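Local coordinates for BDI_3064 protein (Parabacteroides distasonis ATCC 8503, PDB 5Z06), which hydrolyses linear beta-1,2-glucan and beta-1,2-glucooligosaccharides of four or more units, releasing sophorose from the non-reducing end, at residues G366-F371 against V393-L398; D545-T550 against L682-F687; Y581-W586 against S627-R632. All coordinates share one frame; numbering follows the deposited sequence.

Contact 1. Residues G366-F371 against V393-L398; sequences GAVSHF and VETSFL
The loop residues A367, V368 and H370 lie against the first turns of helix 392-408, where E394, T395 and L398 meet them, in what is probably the (alpha/alpha)6 barrel expected of this glucoamylase-like enzyme. The one hydrogen bond between the segments runs from V368 N to the T395 side chain, OG1 accepting at 2.8 Å with an N-H...O angle of 145°. The same hydroxyl is hydrogen-bonded to D391 O, and V368 also shares a backbone bond with D391, so loop and helix start are tied at neighbouring points. A367 CB lies 3.4 Å from T395 OG1 and V368 CG2 3.3 Å from it; V368 CG2, placed between the backbone N and the carbonyl carbon, also meets L398 CD2 at 3.8 Å. One residue earlier on the helix, E394 bends at chi2 (-66°), laying CG and the carboxylate over one face of the H370 imidazole. CG stands 3.6 Å from the H370 ring centroid, a CH-pi contact, and the carboxylate plane is tilted only 11° from the ring. F371 CZ lies above the opposite face, offset toward the rim. E394 OE2 is hydrogen-bonded to a glycerol, probably from the crystallisation liquor, which may mark a pocket here. Stacking, not a hydrogen bond, joins this pair: E394 OE2 is 3.2 Å from H370 NE2 but lies above the ring, at a poor angle to it.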
ATOM      1  N   GLY A 366      -3.890 -26.669 -10.161  1.00 28.31           N
ATOM      2  CA  GLY A 366      -2.722 -26.540  -9.294  1.00 29.42           C
ATOM      3  C   GLY A 366      -2.233 -25.129  -9.034  1.00 28.07           C
ATOM      4  O   GLY A 366      -1.468 -24.907  -8.075  1.00 26.23           O
ATOM      5  N   ALA A 367      -2.670 -24.172  -9.854  1.00 26.32           N
ATOM      6  CA  ALA A 367      -2.336 -22.776  -9.641  1.00 26.45           C
ATOM      7  C   ALA A 367      -3.239 -22.231  -8.572  1.00 26.53           C
ATOM      8  O   ALA A 367      -4.278 -22.819  -8.248  1.00 27.58           O
ATOM      9  CB  ALA A 367      -2.495 -21.976 -10.931  1.00 27.60           C
ATOM     10  N   VAL A 368      -2.853 -21.081  -8.033  1.00 26.25           N
ATOM     11  CA  VAL A 368      -3.685 -20.391  -7.069  1.00 25.08           C
ATOM     12  C   VAL A 368      -4.286 -19.174  -7.726  1.00 25.05           C
ATOM     13  O   VAL A 368      -3.805 -18.674  -8.749  1.00 27.94           O
ATOM     14  CB  VAL A 368      -2.915 -19.969  -5.785  1.00 26.37           C
ATOM     15  CG1 VAL A 368      -2.451 -21.177  -5.004  1.00 25.44           C
ATOM     16  CG2 VAL A 368      -1.734 -19.043  -6.091  1.00 26.92           C
ATOM     17  N   SER A 369      -5.351 -18.693  -7.115  1.00 25.38           N
ATOM     18  CA  SER A 369      -5.914 -17.408  -7.464  1.00 27.35           C
ATOM     19  C   SER A 369      -5.057 -16.274  -6.897  1.00 29.03           C
ATOM     20  O   SER A 369      -4.202 -16.474  -6.034  1.00 26.91           O
ATOM     21  CB  SER A 369      -7.311 -17.283  -6.873  1.00 27.87           C
ATOM     22  OG  SER A 369      -7.276 -17.442  -5.473  1.00 27.60           O
ATOM     23  N   HIS A 370      -5.335 -15.081  -7.392  1.00 27.00           N
ATOM     24  CA  HIS A 370      -4.686 -13.878  -6.956  1.00 26.29           C
ATOM     25  C   HIS A 370      -4.992 -13.640  -5.492  1.00 26.80           C
ATOM     26  O   HIS A 370      -4.105 -13.339  -4.711  1.00 25.83           O
ATOM     27  CB  HIS A 370      -5.226 -12.711  -7.763  1.00 24.47           C
ATOM     28  CG  HIS A 370      -4.456 -11.445  -7.611  1.00 23.52           C
ATOM     29  ND1 HIS A 370      -4.452 -10.487  -8.601  1.00 23.25           N
ATOM     30  CD2 HIS A 370      -3.673 -10.966  -6.613  1.00 22.44           C
ATOM     31  CE1 HIS A 370      -3.709  -9.467  -8.208  1.00 24.11           C
ATOM     32  NE2 HIS A 370      -3.212  -9.735  -7.014  1.00 23.00           N
ATOM     33  N   PHE A 371      -6.272 -13.749  -5.157  1.00 28.19           N
ATOM     34  CA  PHE A 371      -6.737 -13.462  -3.830  1.00 27.61           C
ATOM     35  C   PHE A 371      -7.382 -14.676  -3.226  1.00 28.86           C
ATOM     36  O   PHE A 371      -8.132 -15.396  -3.894  1.00 31.44           O
ATOM     37  CB  PHE A 371      -7.696 -12.319  -3.883  1.00 25.83           C
ATOM     38  CG  PHE A 371      -7.097 -11.097  -4.463  1.00 26.14           C
ATOM     39  CD1 PHE A 371      -6.191 -10.346  -3.718  1.00 25.80           C
ATOM     40  CD2 PHE A 371      -7.412 -10.688  -5.755  1.00 25.55           C
ATOM     41  CE1 PHE A 371      -5.615  -9.200  -4.253  1.00 26.20           C
ATOM     42  CE2 PHE A 371      -6.858  -9.539  -6.285  1.00 26.42           C
ATOM     43  CZ  PHE A 371      -5.962  -8.781  -5.526  1.00 26.02           C
ATOM     44  N   VAL A 393       0.177 -15.610 -12.989  1.00 25.90           N
ATOM     45  CA  VAL A 393       1.286 -14.711 -12.744  1.00 26.80           C
ATOM     46  C   VAL A 393       1.496 -14.637 -11.235  1.00 27.04           C
ATOM     47  O   VAL A 393       2.626 -14.710 -10.770  1.00 26.31           O
ATOM     48  CB  VAL A 393       1.051 -13.322 -13.337  1.00 26.91           C
ATOM     49  CG1 VAL A 393       2.163 -12.375 -12.920  1.00 27.64           C
ATOM     50  CG2 VAL A 393       0.942 -13.399 -14.863  1.00 26.77           C
ATOM     51  N   GLU A 394       0.390 -14.517 -10.506  1.00 27.31           N
ATOM     52  CA  GLU A 394       0.389 -14.461  -9.049  1.00 27.94           C
ATOM     53  C   GLU A 394       0.904 -15.785  -8.503  1.00 26.68           C
ATOM     54  O   GLU A 394       1.735 -15.810  -7.585  1.00 24.00           O
ATOM     55  CB  GLU A 394      -1.021 -14.154  -8.522  1.00 27.58           C
ATOM     56  CG  GLU A 394      -1.573 -12.795  -8.962  1.00 27.92           C
ATOM     57  CD  GLU A 394      -0.809 -11.619  -8.401  1.00 29.24           C
ATOM     58  OE1 GLU A 394      -0.162 -11.785  -7.354  1.00 28.94           O
ATOM     59  OE2 GLU A 394      -0.838 -10.535  -9.018  1.00 29.11           O
ATOM     60  N   THR A 395       0.441 -16.871  -9.116  1.00 25.03           N
ATOM     61  CA  THR A 395       0.942 -18.206  -8.823  1.00 26.10           C
ATOM     62  C   THR A 395       2.431 -18.272  -9.008  1.00 24.86           C
ATOM     63  O   THR A 395       3.130 -18.757  -8.134  1.00 24.98           O
ATOM     64  CB  THR A 395       0.259 -19.287  -9.697  1.00 25.98           C
ATOM     65  OG1 THR A 395      -1.116 -19.333  -9.349  1.00 26.35           O
ATOM     66  CG2 THR A 395       0.844 -20.677  -9.457  1.00 25.90           C
ATOM     67  N   SER A 396       2.931 -17.758 -10.122  1.00 24.28           N
ATOM     68  CA  SER A 396       4.385 -17.726 -10.331  1.00 25.04           C
ATOM     69  C   SER A 396       5.132 -16.913  -9.275  1.00 25.39           C
ATOM     70  O   SER A 396       6.210 -17.324  -8.842  1.00 25.39           O
ATOM     71  CB  SER A 396       4.748 -17.213 -11.707  1.00 24.38           C
ATOM     72  OG  SER A 396       4.564 -15.829 -11.842  1.00 24.14           O
ATOM     73  N   PHE A 397       4.562 -15.772  -8.869  1.00 23.68           N
ATOM     74  CA  PHE A 397       5.186 -14.954  -7.836  1.00 24.06           C
ATOM     75  C   PHE A 397       5.181 -15.706  -6.513  1.00 24.23           C
ATOM     76  O   PHE A 397       6.153 -15.661  -5.775  1.00 24.67           O
ATOM     77  CB  PHE A 397       4.484 -13.596  -7.699  1.00 23.89           C
ATOM     78  CG  PHE A 397       4.604 -12.700  -8.922  1.00 23.06           C
ATOM     79  CD1 PHE A 397       5.694 -12.766  -9.794  1.00 23.35           C
ATOM     80  CD2 PHE A 397       3.623 -11.753  -9.172  1.00 23.81           C
ATOM     81  CE1 PHE A 397       5.773 -11.921 -10.901  1.00 22.97           C
ATOM     82  CE2 PHE A 397       3.693 -10.897 -10.267  1.00 23.75           C
ATOM     83  CZ  PHE A 397       4.773 -10.977 -11.135  1.00 23.77           C
ATOM     84  N   LEU A 398       4.087 -16.410  -6.243  1.00 25.20           N
ATOM     85  CA  LEU A 398       3.972 -17.177  -5.048  1.00 25.65           C
ATOM     86  C   LEU A 398       5.022 -18.250  -5.009  1.00 25.78           C
ATOM     87  O   LEU A 398       5.718 -18.404  -3.998  1.00 25.74           O
ATOM     88  CB  LEU A 398       2.592 -17.805  -4.907  1.00 26.23           C
ATOM     89  CG  LEU A 398       2.493 -18.744  -3.694  1.00 26.74           C
ATOM     90  CD1 LEU A 398       2.824 -17.995  -2.408  1.00 28.11           C
ATOM     91  CD2 LEU A 398       1.120 -19.377  -3.618  1.00 27.71           C
TER

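Contact 2. Residues D545-T550 against L682-F687; sequences DPHKFT and LLWNLF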
ATOM      1  N   ASP A 545      17.753 -14.617 -10.501  1.00 27.74           N
ATOM      2  CA  ASP A 545      18.881 -13.716 -10.450  1.00 28.41           C
ATOM      3  C   ASP A 545      19.113 -13.227 -11.863  1.00 28.23           C
ATOM      4  O   ASP A 545      19.540 -14.011 -12.700  1.00 28.20           O
ATOM      5  CB  ASP A 545      20.112 -14.450  -9.919  1.00 29.56           C
ATOM      6  CG  ASP A 545      21.304 -13.537  -9.730  1.00 29.12           C
ATOM      7  OD1 ASP A 545      21.302 -12.447 -10.305  1.00 29.07           O
ATOM      8  OD2 ASP A 545      22.245 -13.911  -9.001  1.00 33.09           O
ATOM      9  N   PRO A 546      18.830 -11.947 -12.140  1.00 27.77           N
ATOM     10  CA  PRO A 546      18.914 -11.470 -13.509  1.00 29.20           C
ATOM     11  C   PRO A 546      20.353 -11.414 -14.069  1.00 29.38           C
ATOM     12  O   PRO A 546      20.526 -11.380 -15.296  1.00 29.38           O
ATOM     13  CB  PRO A 546      18.295 -10.062 -13.429  1.00 28.70           C
ATOM     14  CG  PRO A 546      18.558  -9.611 -12.050  1.00 29.19           C
ATOM     15  CD  PRO A 546      18.485 -10.857 -11.205  1.00 28.89           C
ATOM     16  N   HIS A 547      21.349 -11.389 -13.182  1.00 30.56           N
ATOM     17  CA  HIS A 547      22.752 -11.600 -13.543  1.00 31.27           C
ATOM     18  C   HIS A 547      22.937 -12.954 -14.228  1.00 31.77           C
ATOM     19  O   HIS A 547      23.860 -13.121 -14.993  1.00 32.70           O
ATOM     20  CB  HIS A 547      23.681 -11.653 -12.313  1.00 32.70           C
ATOM     21  CG  HIS A 547      23.764 -10.386 -11.505  1.00 35.12           C
ATOM     22  ND1 HIS A 547      24.591  -9.338 -11.850  1.00 35.57           N
ATOM     23  CD2 HIS A 547      23.197 -10.037 -10.321  1.00 35.22           C
ATOM     24  CE1 HIS A 547      24.502  -8.384 -10.937  1.00 35.18           C
ATOM     25  NE2 HIS A 547      23.650  -8.775 -10.008  1.00 37.44           N
ATOM     26  N   LYS A 548      22.108 -13.939 -13.900  1.00 31.78           N
ATOM     27  CA  LYS A 548      22.347 -15.318 -14.311  1.00 32.46           C
ATOM     28  C   LYS A 548      21.301 -15.793 -15.267  1.00 32.10           C
ATOM     29  O   LYS A 548      21.078 -16.994 -15.397  1.00 35.14           O
ATOM     30  CB  LYS A 548      22.393 -16.230 -13.092  1.00 32.66           C
ATOM     31  CG  LYS A 548      23.524 -15.885 -12.135  1.00 33.45           C
ATOM     32  CD  LYS A 548      23.380 -16.733 -10.892  1.00 33.18           C
ATOM     33  CE  LYS A 548      24.550 -16.588  -9.935  1.00 34.05           C
ATOM     34  NZ  LYS A 548      24.297 -17.548  -8.816  1.00 34.34           N
ATOM     35  N   PHE A 549      20.649 -14.854 -15.937  1.00 30.57           N
ATOM     36  CA  PHE A 549      19.800 -15.211 -17.022  1.00 30.51           C
ATOM     37  C   PHE A 549      20.042 -14.264 -18.149  1.00 31.63           C
ATOM     38  O   PHE A 549      19.941 -13.034 -17.995  1.00 31.06           O
ATOM     39  CB  PHE A 549      18.333 -15.230 -16.674  1.00 31.30           C
ATOM     40  CG  PHE A 549      17.487 -15.569 -17.849  1.00 31.48           C
ATOM     41  CD1 PHE A 549      17.647 -16.795 -18.485  1.00 31.62           C
ATOM     42  CD2 PHE A 549      16.582 -14.667 -18.356  1.00 32.13           C
ATOM     43  CE1 PHE A 549      16.902 -17.121 -19.606  1.00 32.06           C
ATOM     44  CE2 PHE A 549      15.832 -14.984 -19.474  1.00 33.00           C
ATOM     45  CZ  PHE A 549      15.995 -16.211 -20.107  1.00 33.75           C
ATOM     46  N   THR A 550      20.361 -14.881 -19.278  1.00 31.33           N
ATOM     47  CA  THR A 550      20.657 -14.217 -20.508  1.00 30.26           C
ATOM     48  C   THR A 550      19.946 -14.989 -21.576  1.00 29.35           C
ATOM     49  O   THR A 550      20.153 -16.177 -21.704  1.00 29.71           O
ATOM     50  CB  THR A 550      22.171 -14.254 -20.729  1.00 29.56           C
ATOM     51  OG1 THR A 550      22.798 -13.771 -19.549  1.00 28.47           O
ATOM     52  CG2 THR A 550      22.585 -13.399 -21.898  1.00 29.71           C
ATOM     53  N   LEU A 682      21.107 -13.159  -1.169  1.00 29.13           N
ATOM     54  CA  LEU A 682      20.518 -14.283  -0.438  1.00 30.32           C
ATOM     55  C   LEU A 682      19.400 -14.993  -1.206  1.00 30.40           C
ATOM     56  O   LEU A 682      19.475 -16.197  -1.449  1.00 27.90           O
ATOM     57  CB  LEU A 682      19.961 -13.823   0.897  1.00 30.71           C
ATOM     58  CG  LEU A 682      19.251 -14.894   1.706  1.00 31.87           C
ATOM     59  CD1 LEU A 682      20.250 -15.950   2.187  1.00 33.88           C
ATOM     60  CD2 LEU A 682      18.523 -14.240   2.865  1.00 31.70           C
ATOM     61  N   LEU A 683      18.367 -14.237  -1.568  1.00 27.94           N
ATOM     62  CA  LEU A 683      17.180 -14.825  -2.179  1.00 28.42           C
ATOM     63  C   LEU A 683      17.510 -15.347  -3.560  1.00 28.62           C
ATOM     64  O   LEU A 683      17.072 -16.409  -3.952  1.00 30.66           O
ATOM     65  CB  LEU A 683      16.035 -13.817  -2.265  1.00 27.79           C
ATOM     66  CG  LEU A 683      15.410 -13.359  -0.950  1.00 28.11           C
ATOM     67  CD1 LEU A 683      15.308 -14.491   0.066  1.00 28.58           C
ATOM     68  CD2 LEU A 683      16.158 -12.188  -0.361  1.00 27.78           C
ATOM     69  N   TRP A 684      18.293 -14.582  -4.295  1.00 29.70           N
ATOM     70  CA  TRP A 684      18.814 -15.036  -5.558  1.00 29.57           C
ATOM     71  C   TRP A 684      19.547 -16.358  -5.436  1.00 30.37           C
ATOM     72  O   TRP A 684      19.228 -17.295  -6.170  1.00 29.00           O
ATOM     73  CB  TRP A 684      19.755 -14.011  -6.127  1.00 29.92           C
ATOM     74  CG  TRP A 684      19.128 -12.854  -6.724  1.00 28.95           C
ATOM     75  CD1 TRP A 684      17.874 -12.751  -7.205  1.00 28.52           C
ATOM     76  CD2 TRP A 684      19.772 -11.622  -7.007  1.00 30.47           C
ATOM     77  NE1 TRP A 684      17.679 -11.531  -7.755  1.00 28.52           N
ATOM     78  CE2 TRP A 684      18.833 -10.809  -7.666  1.00 29.64           C
ATOM     79  CE3 TRP A 684      21.067 -11.132  -6.792  1.00 29.94           C
ATOM     80  CZ2 TRP A 684      19.124  -9.511  -8.080  1.00 29.30           C
ATOM     81  CZ3 TRP A 684      21.360  -9.845  -7.194  1.00 30.14           C
ATOM     82  CH2 TRP A 684      20.394  -9.049  -7.853  1.00 29.07           C
ATOM     83  N   ASN A 685      20.505 -16.434  -4.503  1.00 29.32           N
ATOM     84  CA  ASN A 685      21.295 -17.655  -4.338  1.00 29.91           C
ATOM     85  C   ASN A 685      20.392 -18.818  -3.962  1.00 30.06           C
ATOM     86  O   ASN A 685      20.548 -19.914  -4.505  1.00 31.48           O
ATOM     87  CB  ASN A 685      22.438 -17.461  -3.344  1.00 29.06           C
ATOM     88  CG  ASN A 685      23.488 -16.501  -3.869  1.00 27.74           C
ATOM     89  OD1 ASN A 685      23.501 -16.172  -5.063  1.00 27.89           O
ATOM     90  ND2 ASN A 685      24.351 -16.027  -2.990  1.00 25.75           N
ATOM     91  N   LEU A 686      19.395 -18.557  -3.121  1.00 27.76           N
ATOM     92  CA  LEU A 686      18.469 -19.604  -2.730  1.00 28.50           C
ATOM     93  C   LEU A 686      17.696 -20.116  -3.942  1.00 28.15           C
ATOM     94  O   LEU A 686      17.800 -21.287  -4.318  1.00 25.39           O
ATOM     95  CB  LEU A 686      17.513 -19.093  -1.664  1.00 29.00           C
ATOM     96  CG  LEU A 686      18.134 -18.929  -0.282  1.00 29.08           C
ATOM     97  CD1 LEU A 686      17.185 -18.112   0.573  1.00 29.92           C
ATOM     98  CD2 LEU A 686      18.454 -20.272   0.364  1.00 28.91           C
ATOM     99  N   PHE A 687      16.985 -19.203  -4.585  1.00 27.09           N
ATOM    100  CA  PHE A 687      16.173 -19.555  -5.728  1.00 26.26           C
ATOM    101  C   PHE A 687      16.979 -20.242  -6.812  1.00 25.57           C
ATOM    102  O   PHE A 687      16.544 -21.244  -7.346  1.00 23.47           O
ATOM    103  CB  PHE A 687      15.538 -18.329  -6.315  1.00 26.26           C
ATOM    104  CG  PHE A 687      14.570 -18.636  -7.429  1.00 27.19           C
ATOM    105  CD1 PHE A 687      13.336 -19.205  -7.154  1.00 25.51           C
ATOM    106  CD2 PHE A 687      14.913 -18.397  -8.742  1.00 27.73           C
ATOM    107  CE1 PHE A 687      12.447 -19.497  -8.169  1.00 26.53           C
ATOM    108  CE2 PHE A 687      14.025 -18.688  -9.774  1.00 28.32           C
ATOM    109  CZ  PHE A 687      12.786 -19.240  -9.480  1.00 27.82           C
TER
HETATM  110  O   HOH W   1      22.239 -16.176  -7.604  1.00 27.81           O
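W684, projecting from helix 682-688, presents one face of its indole to D545 in the loop that leads to helix 556-573, within a glucoamylase-like helical domain that is probably an (alpha/alpha)6 barrel; F687 of the same helix packs on helix 467-475. D545 CA sits over the pyrrole part, 3.7 Å from the centroid of the W684 five-membered ring and 16° off the normal, as a CH-pi contact. With CG anti to the backbone N (chi1 -175°), the D545 carboxylate runs on across the indole, its plane nearly parallel to the ring and its CG 3.7 Å from W684 CD2. P546 approaches obliquely beside the aspartate, its CD 3.5 Å from W684 CZ2. H547 adds an offset edge-to-face pair, bringing the edge of its imidazole to the six-membered ring of W684 with the planes at 86°. H547 N makes a weak bond to D545 OD1, and K548 N bonds to D545 O. The indole N-H is turned elsewhere, with NE1 hydrogen-bonded to Y541 O. One water donates to D545 OD2 (2.7 Å) and N685 OD1 (2.8 Å) and accepts from K548 NZ (2.8 Å). No direct hydrogen bond joins the segments; packing on the indole and one water-mediated link do, and the water connects D545 OD2 to the K548 ammonium group, which probably helps to stabilise its negative charge on the indole.

Contact 3. Residues Y581-W586 against S627-R632; sequences YGEDCW and SMKALR
Backbone-to-backbone contact brings D584, in the tight turn 582-585, to A630 on helix 624-636, their CA atoms only 4.1 Å apart. The turn is of type I, with G582 and C585 bonded to each other through both N and O, and E583 and D584 at its corner. D584 O points at the helix and receives a CA-H...O contact from A630, the carbon 3.1 Å away and the angle at the hydrogen a nearly straight 165°. That carbonyl is also an acceptor for N633 ND2, so two donors of the same helix meet it. Van der Waals packing surrounds this. D584 CB rests 3.6 Å from K629 O, while the carboxylate leads away. Nearby, W586 brings the pyrrole end of its indole to the small A630 side chain, with W586 NE1 3.9 Å from A630 CB, and its benzo end to S627, with W586 CZ2 3.6 Å from S627 OG. The polar ends of these two residues are satisfied by other partners: W586 NE1 bonds to A626 O, and S627 OG to A616 O and T623 O. Opposite charges come near each other without forming a salt bridge. The extended E583 places OE2 3.3 Å from K629 CE, but K629 NZ is 4.1 Å from E583 OE2, and the link of K629 NZ to D625 OD2 is long and weak. A beta turn and the tryptophan just after it thus dock on the helix, while L631 packs against helix 284-297, as suits a helix within a probable (alpha/alpha)6 barrel.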
ATOM      1  N   TYR A 581      10.991  15.503  -7.381  1.00 23.28           N
ATOM      2  CA  TYR A 581      11.660  14.532  -8.266  1.00 25.67           C
ATOM      3  C   TYR A 581      13.129  14.898  -8.438  1.00 27.42           C
ATOM      4  O   TYR A 581      13.476  16.052  -8.604  1.00 25.92           O
ATOM      5  CB  TYR A 581      11.055  14.551  -9.645  1.00 25.74           C
ATOM      6  CG  TYR A 581       9.783  13.784  -9.818  1.00 25.48           C
ATOM      7  CD1 TYR A 581       8.886  13.592  -8.768  1.00 26.01           C
ATOM      8  CD2 TYR A 581       9.450  13.278 -11.079  1.00 25.01           C
ATOM      9  CE1 TYR A 581       7.722  12.880  -8.964  1.00 25.46           C
ATOM     10  CE2 TYR A 581       8.282  12.593 -11.295  1.00 24.37           C
ATOM     11  CZ  TYR A 581       7.429  12.390 -10.242  1.00 23.95           C
ATOM     12  OH  TYR A 581       6.289  11.725 -10.456  1.00 21.22           O
ATOM     13  N   GLY A 582      13.998  13.908  -8.407  1.00 28.54           N
ATOM     14  CA  GLY A 582      15.404  14.198  -8.589  1.00 27.90           C
ATOM     15  C   GLY A 582      16.181  12.931  -8.431  1.00 28.09           C
ATOM     16  O   GLY A 582      15.620  11.845  -8.490  1.00 25.11           O
ATOM     17  N   GLU A 583      17.464  13.095  -8.171  1.00 28.47           N
ATOM     18  CA  GLU A 583      18.371  11.970  -8.057  1.00 31.34           C
ATOM     19  C   GLU A 583      18.046  11.049  -6.890  1.00 28.16           C
ATOM     20  O   GLU A 583      18.399   9.861  -6.911  1.00 25.80           O
ATOM     21  CB  GLU A 583      19.803  12.467  -7.929  1.00 32.71           C
ATOM     22  CG  GLU A 583      20.805  11.368  -8.187  1.00 36.81           C
ATOM     23  CD  GLU A 583      22.211  11.868  -8.372  1.00 40.11           C
ATOM     24  OE1 GLU A 583      22.406  13.106  -8.514  1.00 38.83           O
ATOM     25  OE2 GLU A 583      23.106  10.993  -8.390  1.00 39.96           O
ATOM     26  N   ASP A 584      17.400  11.623  -5.885  1.00 25.17           N
ATOM     27  CA  ASP A 584      17.076  10.933  -4.668  1.00 27.16           C
ATOM     28  C   ASP A 584      15.566  10.681  -4.566  1.00 25.56           C
ATOM     29  O   ASP A 584      15.046  10.298  -3.529  1.00 25.60           O
ATOM     30  CB  ASP A 584      17.657  11.713  -3.476  1.00 28.08           C
ATOM     31  CG  ASP A 584      17.106  13.109  -3.350  1.00 29.29           C
ATOM     32  OD1 ASP A 584      16.330  13.542  -4.224  1.00 29.90           O
ATOM     33  OD2 ASP A 584      17.440  13.775  -2.353  1.00 35.04           O
ATOM     34  N   CYS A 585      14.862  10.888  -5.663  1.00 25.15           N
ATOM     35  CA  CYS A 585      13.439  10.710  -5.673  1.00 24.85           C
ATOM     36  C   CYS A 585      13.032  10.304  -7.061  1.00 25.67           C
ATOM     37  O   CYS A 585      12.775  11.136  -7.933  1.00 25.78           O
ATOM     38  CB  CYS A 585      12.720  11.971  -5.233  1.00 25.82           C
ATOM     39  SG  CYS A 585      10.944  11.684  -5.123  1.00 27.76           S
ATOM     40  N   TRP A 586      12.984   8.990  -7.253  1.00 25.54           N
ATOM     41  CA  TRP A 586      12.824   8.407  -8.568  1.00 23.57           C
ATOM     42  C   TRP A 586      12.322   6.996  -8.410  1.00 24.45           C
ATOM     43  O   TRP A 586      12.346   6.457  -7.317  1.00 25.92           O
ATOM     44  CB  TRP A 586      14.176   8.380  -9.265  1.00 23.39           C
ATOM     45  CG  TRP A 586      15.167   7.466  -8.575  1.00 23.23           C
ATOM     46  CD1 TRP A 586      15.950   7.761  -7.494  1.00 23.77           C
ATOM     47  CD2 TRP A 586      15.441   6.113  -8.908  1.00 23.25           C
ATOM     48  NE1 TRP A 586      16.711   6.654  -7.139  1.00 24.33           N
ATOM     49  CE2 TRP A 586      16.410   5.633  -7.991  1.00 24.06           C
ATOM     50  CE3 TRP A 586      14.970   5.257  -9.892  1.00 25.55           C
ATOM     51  CZ2 TRP A 586      16.925   4.334  -8.049  1.00 25.20           C
ATOM     52  CZ3 TRP A 586      15.475   3.957  -9.946  1.00 25.34           C
ATOM     53  CH2 TRP A 586      16.441   3.515  -9.031  1.00 24.80           C
ATOM     54  N   SER A 627      19.556   4.089  -5.341  1.00 25.63           N
ATOM     55  CA  SER A 627      18.537   3.597  -4.437  1.00 26.91           C
ATOM     56  C   SER A 627      18.847   4.017  -3.010  1.00 26.10           C
ATOM     57  O   SER A 627      17.945   4.328  -2.248  1.00 27.17           O
ATOM     58  CB  SER A 627      18.382   2.082  -4.533  1.00 28.08           C
ATOM     59  OG  SER A 627      17.939   1.677  -5.818  1.00 28.53           O
ATOM     60  N   MET A 628      20.112   4.039  -2.649  1.00 27.36           N
ATOM     61  CA  MET A 628      20.496   4.482  -1.318  1.00 27.83           C
ATOM     62  C   MET A 628      20.189   5.972  -1.150  1.00 27.85           C
ATOM     63  O   MET A 628      19.750   6.390  -0.096  1.00 25.42           O
ATOM     64  CB  MET A 628      21.971   4.211  -1.051  1.00 28.10           C
ATOM     65  CG  MET A 628      22.359   4.380   0.400  1.00 27.99           C
ATOM     66  SD  MET A 628      21.561   3.141   1.424  1.00 31.33           S
ATOM     67  CE  MET A 628      20.739   4.177   2.629  1.00 33.00           C
ATOM     68  N   LYS A 629      20.387   6.753  -2.203  1.00 28.51           N
ATOM     69  CA  LYS A 629      20.034   8.177  -2.156  1.00 29.04           C
ATOM     70  C   LYS A 629      18.555   8.366  -1.911  1.00 26.78           C
ATOM     71  O   LYS A 629      18.168   9.160  -1.059  1.00 27.52           O
ATOM     72  CB  LYS A 629      20.444   8.898  -3.430  1.00 30.32           C
ATOM     73  CG  LYS A 629      21.940   9.112  -3.568  1.00 31.36           C
ATOM     74  CD  LYS A 629      22.211   9.916  -4.832  1.00 33.62           C
ATOM     75  CE  LYS A 629      23.638   9.764  -5.328  1.00 35.02           C
ATOM     76  NZ  LYS A 629      24.555  10.581  -4.550  1.00 33.56           N
ATOM     77  N   ALA A 630      17.741   7.596  -2.635  1.00 26.20           N
ATOM     78  CA  ALA A 630      16.295   7.614  -2.473  1.00 25.66           C
ATOM     79  C   ALA A 630      15.910   7.272  -1.057  1.00 25.68           C
ATOM     80  O   ALA A 630      15.148   7.983  -0.417  1.00 25.99           O
ATOM     81  CB  ALA A 630      15.648   6.634  -3.428  1.00 26.30           C
ATOM     82  N   LEU A 631      16.456   6.170  -0.570  1.00 25.56           N
ATOM     83  CA  LEU A 631      16.189   5.723   0.785  1.00 25.04           C
ATOM     84  C   LEU A 631      16.458   6.839   1.797  1.00 24.46           C
ATOM     85  O   LEU A 631      15.612   7.140   2.630  1.00 22.45           O
ATOM     86  CB  LEU A 631      17.055   4.521   1.089  1.00 25.07           C
ATOM     87  CG  LEU A 631      16.694   3.720   2.312  1.00 25.96           C
ATOM     88  CD1 LEU A 631      17.357   2.343   2.203  1.00 26.92           C
ATOM     89  CD2 LEU A 631      17.091   4.404   3.618  1.00 25.51           C
ATOM     90  N   ARG A 632      17.642   7.435   1.716  1.00 24.68           N
ATOM     91  CA  ARG A 632      18.034   8.493   2.635  1.00 24.68           C
ATOM     92  C   ARG A 632      17.111   9.689   2.588  1.00 25.94           C
ATOM     93  O   ARG A 632      16.754  10.237   3.621  1.00 27.79           O
ATOM     94  CB  ARG A 632      19.417   8.970   2.304  1.00 27.17           C
ATOM     95  CG  ARG A 632      20.526   8.024   2.700  1.00 27.90           C
ATOM     96  CD  ARG A 632      21.834   8.746   2.470  1.00 30.38           C
ATOM     97  NE  ARG A 632      22.908   7.827   2.153  1.00 31.32           N
ATOM     98  CZ  ARG A 632      23.534   7.739   0.987  1.00 32.19           C
ATOM     99  NH1 ARG A 632      23.217   8.531  -0.049  1.00 35.47           N
ATOM    100  NH2 ARG A 632      24.506   6.839   0.853  1.00 30.43           N
TER

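Along the chain contact 1 is complete before contact 2 begins, and both segments of contact 3 fall between 545-550 and 682-687. The centres of contacts 1 and 2 lie about 21 Å apart, those of contacts 2 and 3 about 25 Å, and those of contacts 1 and 3 about 32 Å; none touches another. Helices 323-338 and 467-475 pack against side chains of both contact 1 and contact 2, making them neighbours in one helical core. Helix 556-573 follows the loop of contact 2 and packs against E583 and W586 of contact 3. In each case a loop is docked on a helix, so the three together tie inter-helix connections to the helical domain.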